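Local atomic coordinates of uncharacterized protein (Enterococcus faecalis, PDB entry 4OBI), a protein that is of unknown function, is probably anchored in the membrane, and binds a zinc ion through its NusG domain II-like part. Residues A[65-68]-A[69-72]; A[82-85]-A[86-89]. All coordinates share one frame; numbering follows the deposited sequence.

Contact 1. Residues A[65-68]-A[69-72]. With ZN (zinc ion), chain C.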
ATOM      1  N   ASP A  65       2.977   8.730  13.421  1.00 22.34           N
ATOM      2  CA  ASP A  65       3.086   9.936  12.581  1.00 22.49           C
ATOM      3  C   ASP A  65       2.157   9.976  11.369  1.00 21.47           C
ATOM      4  O   ASP A  65       2.050  11.010  10.705  1.00 22.16           O
ATOM      5  CB  ASP A  65       4.535  10.153  12.140  1.00 23.26           C
ATOM      6  CG  ASP A  65       5.113   8.967  11.371  1.00 22.44           C
ATOM      7  OD1 ASP A  65       4.343   8.158  10.811  1.00 22.04           O
ATOM      8  OD2 ASP A  65       6.361   8.847  11.328  1.00 23.28           O
ATOM      9  N   LEU A  66       1.497   8.857  11.071  1.00 20.68           N
ATOM     10  CA  LEU A  66       0.583   8.745   9.915  1.00 20.04           C
ATOM     11  C   LEU A  66       1.203   9.213   8.595  1.00 19.35           C
ATOM     12  O   LEU A  66       0.500   9.639   7.682  1.00 19.13           O
ATOM     13  CB  LEU A  66      -0.732   9.465  10.194  1.00 21.24           C
ATOM     14  CG  LEU A  66      -1.531   9.033  11.426  1.00 22.06           C
ATOM     15  CD1 LEU A  66      -2.818   9.835  11.550  1.00 23.56           C
ATOM     16  CD2 LEU A  66      -1.827   7.537  11.377  1.00 21.72           C
ATOM     17  N   VAL A  67       2.522   9.091   8.471  1.00 19.40           N
ATOM     18  CA  VAL A  67       3.219   9.605   7.278  1.00 19.47           C
ATOM     19  C   VAL A  67       2.715   8.912   5.999  1.00 18.82           C
ATOM     20  O   VAL A  67       2.472   9.565   4.970  1.00 20.03           O
ATOM     21  CB  VAL A  67       4.753   9.481   7.450  1.00 20.26           C
ATOM     22  CG1 VAL A  67       5.484   9.499   6.113  1.00 21.16           C
ATOM     23  CG2 VAL A  67       5.258  10.619   8.322  1.00 22.20           C
ATOM     24  N   ASP A  68       2.519   7.601   6.082  1.00 18.48           N
ATOM     25  CA  ASP A  68       2.007   6.814   4.949  1.00 18.52           C
ATOM     26  C   ASP A  68       0.588   7.224   4.567  1.00 19.08           C
ATOM     27  O   ASP A  68       0.275   7.345   3.387  1.00 19.97           O
ATOM     28  CB  ASP A  68       2.108   5.301   5.202  1.00 18.45           C
ATOM     29  CG  ASP A  68       1.551   4.882   6.544  1.00 19.16           C
ATOM     30  OD1 ASP A  68       1.916   5.505   7.564  1.00 19.46           O
ATOM     31  OD2 ASP A  68       0.758   3.924   6.582  1.00 20.03           O
ATOM     32  N   VAL A  69      -0.263   7.466   5.559  1.00 20.00           N
ATOM     33  CA  VAL A  69      -1.603   8.007   5.304  1.00 20.55           C
ATOM     34  C   VAL A  69      -1.528   9.382   4.622  1.00 21.38           C
ATOM     35  O   VAL A  69      -2.256   9.660   3.653  1.00 20.55           O
ATOM     36  CB  VAL A  69      -2.426   8.092   6.616  1.00 22.07           C
ATOM     37  CG1 VAL A  69      -3.760   8.785   6.396  1.00 23.17           C
ATOM     38  CG2 VAL A  69      -2.666   6.707   7.183  1.00 21.82           C
ATOM     39  N   ARG A  70      -0.645  10.244   5.120  1.00 20.92           N
ATOM     40  CA  ARG A  70      -0.562  11.616   4.622  1.00 21.94           C
ATOM     41  C   ARG A  70       0.012  11.687   3.199  1.00 22.74           C
ATOM     42  O   ARG A  70      -0.288  12.621   2.463  1.00 23.79           O
ATOM     43  CB  ARG A  70       0.252  12.475   5.587  1.00 22.08           C
ATOM     44  CG  ARG A  70      -0.451  12.682   6.928  1.00 22.43           C
ATOM     45  CD  ARG A  70       0.549  12.868   8.050  1.00 23.30           C
ATOM     46  NE  ARG A  70       1.381  14.042   7.814  1.00 23.97           N
ATOM     47  CZ  ARG A  70       2.518  14.300   8.449  1.00 25.44           C
ATOM     48  NH1 ARG A  70       2.987  13.468   9.376  1.00 25.02           N
ATOM     49  NH2 ARG A  70       3.196  15.397   8.148  1.00 26.74           N
ATOM     50  N   ARG A  71       0.814  10.689   2.829  1.00 22.72           N
ATOM     51  CA  ARG A  71       1.371  10.551   1.474  1.00 24.06           C
ATOM     52  C   ARG A  71       0.288  10.408   0.394  1.00 24.28           C
ATOM     53  O   ARG A  71       0.448  10.919  -0.711  1.00 24.61           O
ATOM     54  CB  ARG A  71       2.339   9.354   1.450  1.00 26.56           C
ATOM     55  CG  ARG A  71       2.877   8.953   0.077  1.00 30.60           C
ATOM     56  CD  ARG A  71       4.089   9.777  -0.310  1.00 32.48           C
ATOM     57  NE  ARG A  71       4.721   9.237  -1.514  1.00 36.07           N
ATOM     58  CZ  ARG A  71       4.326   9.488  -2.759  1.00 40.75           C
ATOM     59  NH1 ARG A  71       3.275  10.278  -3.002  1.00 44.79           N
ATOM     60  NH2 ARG A  71       4.992   8.948  -3.776  1.00 40.28           N
ATOM     61  N   GLY A  72      -0.811   9.725   0.710  1.00 23.19           N
ATOM     62  CA  GLY A  72      -1.908   9.563  -0.230  1.00 24.90           C
ATOM     63  C   GLY A  72      -1.600   8.601  -1.367  1.00 22.83           C
ATOM     64  O   GLY A  72      -0.777   7.702  -1.220  1.00 22.16           O
TER
HETATM   65 ZN    ZN C 201       2.749   4.812   9.268  1.00 19.53          ZN
HETATM   66  O   HOH W   1       4.255   6.095   9.232  1.00 20.09           O
HETATM   67  O   HOH W   2      -0.846   6.316   1.199  1.00 19.81           O

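Contact 2. Residues A[82-85]-A[86-89]. With ZN (zinc ion), chain C.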
ATOM      1  N   ILE A  82       5.204   4.190  -0.887  1.00 19.31           N
ATOM      2  CA  ILE A  82       4.525   4.479   0.373  1.00 18.92           C
ATOM      3  C   ILE A  82       5.250   3.691   1.445  1.00 19.33           C
ATOM      4  O   ILE A  82       5.469   2.492   1.300  1.00 19.33           O
ATOM      5  CB  ILE A  82       3.048   4.062   0.368  1.00 19.64           C
ATOM      6  CG1 ILE A  82       2.272   4.884  -0.665  1.00 20.59           C
ATOM      7  CG2 ILE A  82       2.440   4.248   1.744  1.00 19.00           C
ATOM      8  CD1 ILE A  82       0.944   4.275  -1.087  1.00 21.02           C
ATOM      9  N   ALA A  83       5.644   4.379   2.502  1.00 18.06           N
ATOM     10  CA  ALA A  83       6.375   3.742   3.574  1.00 18.02           C
ATOM     11  C   ALA A  83       5.766   4.072   4.934  1.00 18.64           C
ATOM     12  O   ALA A  83       5.560   5.248   5.271  1.00 19.44           O
ATOM     13  CB  ALA A  83       7.834   4.157   3.525  1.00 19.81           C
ATOM     14  N   CYS A  84       5.485   3.021   5.703  1.00 17.53           N
ATOM     15  CA  CYS A  84       5.202   3.150   7.122  1.00 17.39           C
ATOM     16  C   CYS A  84       6.375   2.561   7.868  1.00 17.25           C
ATOM     17  O   CYS A  84       6.417   1.362   8.162  1.00 16.67           O
ATOM     18  CB  CYS A  84       3.909   2.439   7.494  1.00 18.01           C
ATOM     19  SG  CYS A  84       3.473   2.651   9.232  1.00 18.86           S
ATOM     20  N   LEU A  85       7.352   3.402   8.161  1.00 18.27           N
ATOM     21  CA  LEU A  85       8.557   2.919   8.806  1.00 18.96           C
ATOM     22  C   LEU A  85       8.319   2.301  10.204  1.00 19.64           C
ATOM     23  O   LEU A  85       8.911   1.269  10.510  1.00 20.22           O
ATOM     24  CB  LEU A  85       9.633   4.006   8.839  1.00 21.07           C
ATOM     25  CG  LEU A  85      10.079   4.535   7.470  1.00 21.07           C
ATOM     26  CD1 LEU A  85      11.112   5.639   7.656  1.00 23.42           C
ATOM     27  CD2 LEU A  85      10.609   3.415   6.588  1.00 21.11           C
ATOM     28  N   PRO A  86       7.427   2.891  11.032  1.00 19.88           N
ATOM     29  CA  PRO A  86       7.139   2.281  12.339  1.00 20.63           C
ATOM     30  C   PRO A  86       6.589   0.850  12.257  1.00 20.37           C
ATOM     31  O   PRO A  86       6.855   0.052  13.153  1.00 21.51           O
ATOM     32  CB  PRO A  86       6.097   3.232  12.951  1.00 21.05           C
ATOM     33  CG  PRO A  86       6.329   4.530  12.265  1.00 21.07           C
ATOM     34  CD  PRO A  86       6.694   4.158  10.862  1.00 19.91           C
ATOM     35  N   HIS A  87       5.848   0.531  11.194  1.00 18.55           N
ATOM     36  CA  HIS A  87       5.304  -0.819  11.013  1.00 18.70           C
ATOM     37  C   HIS A  87       6.131  -1.674  10.044  1.00 18.73           C
ATOM     38  O   HIS A  87       5.774  -2.819   9.757  1.00 18.98           O
ATOM     39  CB  HIS A  87       3.857  -0.746  10.538  1.00 19.13           C
ATOM     40  CG  HIS A  87       2.926  -0.121  11.533  1.00 19.72           C
ATOM     41  ND1 HIS A  87       1.608   0.149  11.241  1.00 19.94           N
ATOM     42  CD2 HIS A  87       3.124   0.299  12.804  1.00 20.63           C
ATOM     43  CE1 HIS A  87       1.032   0.705  12.291  1.00 20.89           C
ATOM     44  NE2 HIS A  87       1.929   0.803  13.256  1.00 21.62           N
ATOM     45  N   ASN A  88       7.238  -1.117   9.553  1.00 19.39           N
ATOM     46  CA  ASN A  88       8.105  -1.788   8.584  1.00 20.00           C
ATOM     47  C   ASN A  88       7.325  -2.273   7.349  1.00 18.94           C
ATOM     48  O   ASN A  88       7.490  -3.411   6.892  1.00 18.56           O
ATOM     49  CB  ASN A  88       8.840  -2.950   9.251  1.00 22.52           C
ATOM     50  CG  ASN A  88      10.150  -3.281   8.566  1.00 25.43           C
ATOM     51  OD1 ASN A  88      10.651  -2.506   7.749  1.00 26.50           O
ATOM     52  ND2 ASN A  88      10.726  -4.424   8.912  1.00 26.31           N
ATOM     53  N   LEU A  89       6.477  -1.388   6.838  1.00 17.92           N
ATOM     54  CA  LEU A  89       5.556  -1.685   5.750  1.00 18.00           C
ATOM     55  C   LEU A  89       5.805  -0.745   4.568  1.00 18.17           C
ATOM     56  O   LEU A  89       5.995   0.460   4.760  1.00 18.15           O
ATOM     57  CB  LEU A  89       4.121  -1.544   6.238  1.00 18.79           C
ATOM     58  CG  LEU A  89       2.980  -1.672   5.210  1.00 18.98           C
ATOM     59  CD1 LEU A  89       1.744  -2.249   5.883  1.00 21.65           C
ATOM     60  CD2 LEU A  89       2.622  -0.368   4.503  1.00 19.59           C
TER
HETATM   61 ZN    ZN C 201       2.749   4.812   9.268  1.00 19.53          ZN
HETATM   62  O   HOH W   3      11.064   0.437   9.061  1.00 32.47           O
HETATM   63  O   HOH W   1       4.255   6.095   9.232  1.00 20.09           O

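Contact 1. Residues A[65-68]-A[69-72]
R70 reaches back along the first turn of the short helix 67-71 to the backbone of D65, which precedes L66, the N-cap of that helix, whose D68 binds zinc. Beginning at R70, CB lies 3.5 Å from L66 O, and CG and CD continue past the same carbonyl oxygen, which also accepts the main-chain hydrogen bond from R70 N. The chain then bends at chi3 (61°), which brings the guanidinium round to the residues before the helix. There R70 NH1 donates to D65 O at 2.9 Å; the acceptor lies in the guanidinium plane, at its edge, and the donor in the carbonyl plane. V67 CG2 sits obliquely beside the same group, 3.8 Å from R70 NH1. One residue on, R71 N donates a hydrogen bond to V67 O, while the R71 side chain leads off to the carbonyl of T80. D65 forms an Asx turn: OD1 accepts from V67 N, which comes from above the carboxylate plane, and also takes a hydrogen bond from the zinc-bound water at 2.6 Å. D65 is thus a second-shell residue that probably helps to position that water. CG of D68 lies between its backbone N and carbonyl carbon (chi1 49°), a position from which OD1 reaches the metal; OD2 is hydrogen-bonded to the side chain of N47, and D68 OD1 meets the zinc ion at 2.0 Å.

Contact 2. Residues A[82-85]-A[86-89]
The beta hairpin joining strands 82-84 and 89-95 is closed by a G1 beta bulge and carries one of the zinc ligands, C84. In the bulge N88 and L89 both face C84. The antiparallel hydrogen-bonded pair is C84 with L89: C84 N donates to L89 O at 2.8 Å, and L89 N returns a nearly straight bond to C84 O (N-H...O 175°). H87 N adds a weak hydrogen bond to the same C84 O. Inside the loop N88 N donates to L85 O at 3.1 Å, approaching from above the carbonyl plane, and a water spans L85 O and N88 OD1. N88 takes a positive phi (54°), as the first position of this bulge commonly does, and the chain is thereby brought back into strand 89-95. Next to the bulge, L85 CB packs on P86 CD at 3.6 Å.

The sulfur of C84 stands anti to its own backbone N (chi1 -177°), which directs SG to the zinc ion, bound at 2.3 Å, and beside the H87 ring. The imidazole lies alongside: C84 SG is 3.6 Å from H87 CG and 4.0 Å from the centroid of that ring, a sulfur-aromatic contact that is oblique to the ring. H87 ND1 is hydrogen-bonded to N47 OD1, which would help to fix the rotation of the ring beside the metal ligand. C84 and L89 point to the same face of the sheet, their CB atoms 4.2 Å apart. On that face C84 and L89 both touch N47 of strand 46-52, and L89 also packs on L16 and V18 of strand 12-18, while I82 is tied by backbone bonds to I91 of strand 89-95.

Overall arrangement
From the N terminus, the chain passes through strands 12-18 to 55-61 before C63 supplies the first zinc ligand. Contact 1 then winds up helix 67-71, with D68 as the second ligand; a long loop follows, and contact 2 closes the turn between strands 82-84 and 89-95, with C84 as the third. The contacts lie in series and neither nests in nor crosses the other, yet their centres lie about 10 Å apart. D68 CG packs against C84 CB at 3.5 Å, and the zinc-bound water is shared. The metal thus ties the helix, which rests on strand 55-61 of the three-stranded sheet, to edge strand 82-84 of the four-stranded sheet.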